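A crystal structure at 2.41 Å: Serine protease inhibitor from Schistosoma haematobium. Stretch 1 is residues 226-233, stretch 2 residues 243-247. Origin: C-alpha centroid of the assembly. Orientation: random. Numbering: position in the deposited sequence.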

ATOM      1  N   THR A 226      17.359   0.210  19.034  1.00 15.44           N
ATOM      2  CA  THR A 226      17.082  -0.538  20.251  1.00 22.99           C
ATOM      3  C   THR A 226      16.297   0.361  21.186  1.00 15.47           C
ATOM      4  O   THR A 226      16.506   1.562  21.214  1.00 16.01           O
ATOM      5  CB  THR A 226      18.399  -1.036  20.960  1.00 18.19           C
ATOM      6  OG1 THR A 226      19.169   0.089  21.305  1.00 30.93           O
ATOM      7  CG2 THR A 226      19.283  -1.878  20.033  1.00 21.21           C
ATOM      8  N   GLN A 227      15.393  -0.236  21.949  1.00 16.52           N
ATOM      9  CA  GLN A 227      14.652   0.488  22.950  1.00 19.42           C
ATOM     10  C   GLN A 227      13.934  -0.464  23.917  1.00 31.26           C
ATOM     11  O   GLN A 227      13.585  -1.618  23.578  1.00 21.40           O
ATOM     12  CB  GLN A 227      13.716   1.504  22.268  1.00 31.00           C
ATOM     13  CG  GLN A 227      12.301   1.622  22.797  1.00 25.15           C
ATOM     14  CD  GLN A 227      11.390   2.411  21.832  1.00 36.91           C
ATOM     15  OE1 GLN A 227      10.516   1.832  21.192  1.00 25.19           O
ATOM     16  NE2 GLN A 227      11.601   3.727  21.728  1.00 23.17           N
ATOM     17  N   GLU A 228      13.778  -0.009  25.156  1.00 23.15           N
ATOM     18  CA  GLU A 228      12.969  -0.765  26.085  1.00 33.44           C
ATOM     19  C   GLU A 228      11.783   0.099  26.393  1.00 22.70           C
ATOM     20  O   GLU A 228      11.915   1.302  26.565  1.00 29.59           O
ATOM     21  CB  GLU A 228      13.745  -1.126  27.326  1.00 27.00           C
ATOM     22  CG  GLU A 228      15.177  -1.542  27.052  1.00 41.40           C
ATOM     23  CD  GLU A 228      16.105  -1.158  28.204  1.00 74.69           C
ATOM     24  OE1 GLU A 228      16.019  -1.807  29.280  1.00 65.70           O
ATOM     25  OE2 GLU A 228      16.898  -0.193  28.035  1.00 65.44           O
ATOM     26  N   GLY A 229      10.613  -0.507  26.411  1.00 24.54           N
ATOM     27  CA  GLY A 229       9.397   0.270  26.426  1.00 26.29           C
ATOM     28  C   GLY A 229       8.135  -0.531  26.631  1.00 27.54           C
ATOM     29  O   GLY A 229       8.138  -1.762  26.648  1.00 27.44           O
ATOM     30  N   VAL A 230       7.046   0.195  26.824  1.00 20.63           N
ATOM     31  CA  VAL A 230       5.768  -0.428  26.996  1.00 29.29           C
ATOM     32  C   VAL A 230       5.186  -0.505  25.608  1.00 30.32           C
ATOM     33  O   VAL A 230       5.230   0.469  24.857  1.00 24.60           O
ATOM     34  CB  VAL A 230       4.877   0.416  27.918  1.00 35.97           C
ATOM     35  CG1 VAL A 230       3.462  -0.153  27.976  1.00 34.56           C
ATOM     36  CG2 VAL A 230       5.484   0.422  29.284  1.00 41.53           C
HETATM   37  N   MSE A 231       4.695  -1.679  25.235  1.00 29.19           N
HETATM   38  CA  MSE A 231       3.960  -1.780  23.982  1.00 31.07           C
HETATM   39  C   MSE A 231       3.082  -3.006  23.967  1.00 21.15           C
HETATM   40  O   MSE A 231       3.194  -3.872  24.835  1.00 26.87           O
HETATM   41  CB  MSE A 231       4.885  -1.695  22.755  1.00 21.42           C
HETATM   42  CG  MSE A 231       6.028  -2.708  22.688  1.00 37.90           C
HETATM   43 SE   MSE A 231       7.465  -2.258  21.328  1.00 58.97          SE
HETATM   44  CE  MSE A 231       8.801  -1.376  22.526  1.00 34.59           C
ATOM     45  N   LYS A 232       2.186  -3.055  22.995  1.00 17.49           N
ATOM     46  CA  LYS A 232       1.295  -4.196  22.832  1.00 23.76           C
ATOM     47  C   LYS A 232       2.049  -5.364  22.211  1.00 22.01           C
ATOM     48  O   LYS A 232       2.824  -5.199  21.272  1.00 15.98           O
ATOM     49  CB  LYS A 232       0.104  -3.803  21.974  1.00 26.43           C
ATOM     50  CG  LYS A 232      -0.924  -2.999  22.721  1.00 21.67           C
ATOM     51  CD  LYS A 232      -1.853  -3.924  23.459  1.00 34.23           C
ATOM     52  CE  LYS A 232      -2.996  -3.147  24.037  1.00 35.17           C
ATOM     53  NZ  LYS A 232      -3.583  -2.410  22.900  1.00 38.74           N
ATOM     54  N   TYR A 233       1.839  -6.544  22.760  1.00 17.99           N
ATOM     55  CA  TYR A 233       2.658  -7.675  22.394  1.00 13.37           C
ATOM     56  C   TYR A 233       1.853  -8.945  22.553  1.00 18.96           C
ATOM     57  O   TYR A 233       0.952  -9.023  23.384  1.00 21.44           O
ATOM     58  CB  TYR A 233       3.912  -7.735  23.297  1.00 25.58           C
ATOM     59  CG  TYR A 233       4.590  -9.078  23.262  1.00 18.64           C
ATOM     60  CD1 TYR A 233       4.228 -10.085  24.167  1.00 19.54           C
ATOM     61  CD2 TYR A 233       5.550  -9.371  22.286  1.00 15.99           C
ATOM     62  CE1 TYR A 233       4.831 -11.348  24.134  1.00 20.02           C
ATOM     63  CE2 TYR A 233       6.160 -10.638  22.235  1.00 18.79           C
ATOM     64  CZ  TYR A 233       5.797 -11.622  23.150  1.00 25.95           C
ATOM     65  OH  TYR A 233       6.402 -12.867  23.091  1.00 28.91           O
ATOM     66  N   ILE A 243       4.123 -10.892  17.999  1.00 14.10           N
ATOM     67  CA  ILE A 243       3.798  -9.620  17.404  1.00 11.06           C
ATOM     68  C   ILE A 243       3.935  -8.487  18.410  1.00 14.25           C
ATOM     69  O   ILE A 243       3.561  -8.654  19.566  1.00 17.06           O
ATOM     70  CB  ILE A 243       2.313  -9.668  16.868  1.00 20.82           C
ATOM     71  CG1 ILE A 243       2.162 -10.728  15.778  1.00 19.48           C
ATOM     72  CG2 ILE A 243       1.827  -8.290  16.373  1.00 15.56           C
ATOM     73  CD1 ILE A 243       0.778 -10.805  15.188  1.00 18.52           C
ATOM     74  N   VAL A 244       4.461  -7.344  17.967  1.00 10.91           N
ATOM     75  CA  VAL A 244       4.394  -6.110  18.720  1.00 18.13           C
ATOM     76  C   VAL A 244       3.724  -5.079  17.870  1.00 18.19           C
ATOM     77  O   VAL A 244       3.771  -5.152  16.649  1.00 23.75           O
ATOM     78  CB  VAL A 244       5.793  -5.502  19.193  1.00 18.18           C
ATOM     79  CG1 VAL A 244       6.399  -6.335  20.298  1.00 18.22           C
ATOM     80  CG2 VAL A 244       6.757  -5.313  18.025  1.00 17.62           C
ATOM     81  N   SER A 245       3.104  -4.109  18.535  1.00 22.12           N
ATOM     82  CA  SER A 245       2.482  -2.967  17.871  1.00 19.65           C
ATOM     83  C   SER A 245       3.122  -1.710  18.418  1.00 24.16           C
ATOM     84  O   SER A 245       3.102  -1.478  19.616  1.00 28.93           O
ATOM     85  CB  SER A 245       1.003  -2.954  18.156  1.00 19.60           C
ATOM     86  OG  SER A 245       0.372  -2.148  17.211  1.00 26.82           O
ATOM     87  N   LYS A 246       3.729  -0.920  17.553  1.00 18.93           N
ATOM     88  CA  LYS A 246       4.426   0.262  18.008  1.00 14.72           C
ATOM     89  C   LYS A 246       3.721   1.463  17.398  1.00 22.46           C
ATOM     90  O   LYS A 246       3.813   1.709  16.202  1.00 17.75           O
ATOM     91  CB  LYS A 246       5.890   0.244  17.596  1.00 12.64           C
ATOM     92  CG  LYS A 246       6.633   1.503  17.988  1.00 20.98           C
ATOM     93  CD  LYS A 246       8.145   1.398  17.760  1.00 20.26           C
ATOM     94  CE  LYS A 246       8.868   2.701  18.160  1.00 15.44           C
ATOM     95  NZ  LYS A 246       8.521   3.126  19.532  1.00 16.57           N
ATOM     96  N   PRO A 247       3.020   2.225  18.233  1.00 25.69           N
ATOM     97  CA  PRO A 247       2.169   3.310  17.734  1.00 19.84           C
ATOM     98  C   PRO A 247       2.938   4.475  17.109  1.00 15.69           C
ATOM     99  O   PRO A 247       4.031   4.865  17.520  1.00 20.36           O
ATOM    100  CB  PRO A 247       1.421   3.789  18.996  1.00 26.94           C
ATOM    101  CG  PRO A 247       1.795   2.824  20.106  1.00 26.98           C
ATOM    102  CD  PRO A 247       3.086   2.182  19.703  1.00 17.97           C
TER

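Two strands of one chain, residues 226-233 and 243-247, run in broadly opposite directions, their axes 135° apart and 4.7 Å from each other at closest approach. The splay confines backbone pairing to one end: CA-CA distances grow from 4.4 Å for Tyr233 and Val244 to 5.2 Å for Lys232 and Ser245 and 6.3 Å for Met231 and Lys246. Together the stretches bury 369 Å², and the largest shares belong to Met231, Val244 and Tyr233.

Met231, present as selenomethionine, gives up 61 Å², the most of any residue here. Its CA-to-CB bond points toward the second strand at the level where the backbones have begun to separate, so the side chain occupies part of the widening gap. Met231 CB lies 3.6 Å from Ser245 O, while Met231 SE lies 4.2 Å from Val244 CB, a loose apolar contact.

Val244, with 50 Å² covered, thus meets two side chains of the first strand. Beside the selenium it touches the ring of Tyr233, on the same face of the sheet: Val244 CG1 is 3.7 Å from Tyr233 CD2 and lies at the ring edge, near the ring plane, so the methyl packs against the rim of the aromatic group. Tyr233 and Val244 form an antiparallel, non-hydrogen-bonded pair, an arrangement that brings CA atoms close. Accordingly, Tyr233 CA approaches Ile243 O at 3.1 Å in a CA-H...O contact with an angle of 145° at the hydrogen. Tyr233 has 48 Å² covered, nearly as much as its valine partner.

The carbonyl of Lys232 links the backbones next door. Its O atom accepts a hydrogen bond from Ser245 N at 3.0 Å, with an N-H...O angle of 152°, and also receives a CA-H...O contact from Val244 CA at 3.1 Å, with 142° at the hydrogen. One oxygen therefore faces two successive residues of the opposing strand. On the face shared by Lys232 and Ser245 their CB atoms are 4.0 Å apart; beyond this point the lysine chain leads away, leaving its amine out of the contact.

Farther along, where the backbones no longer pair, long side chains span the gap. The CA-to-CB bond of Lys246 points sideways, but the chain, t at chi1 through chi3 and p at chi4, carries its end nearer the first strand. There Lys246 NZ donates a 2.9 Å hydrogen bond to Gln227 OE1; the CA-to-CB bond of Gln227 points toward the second strand, and its side chain supplies a neutral amide oxygen for the amine.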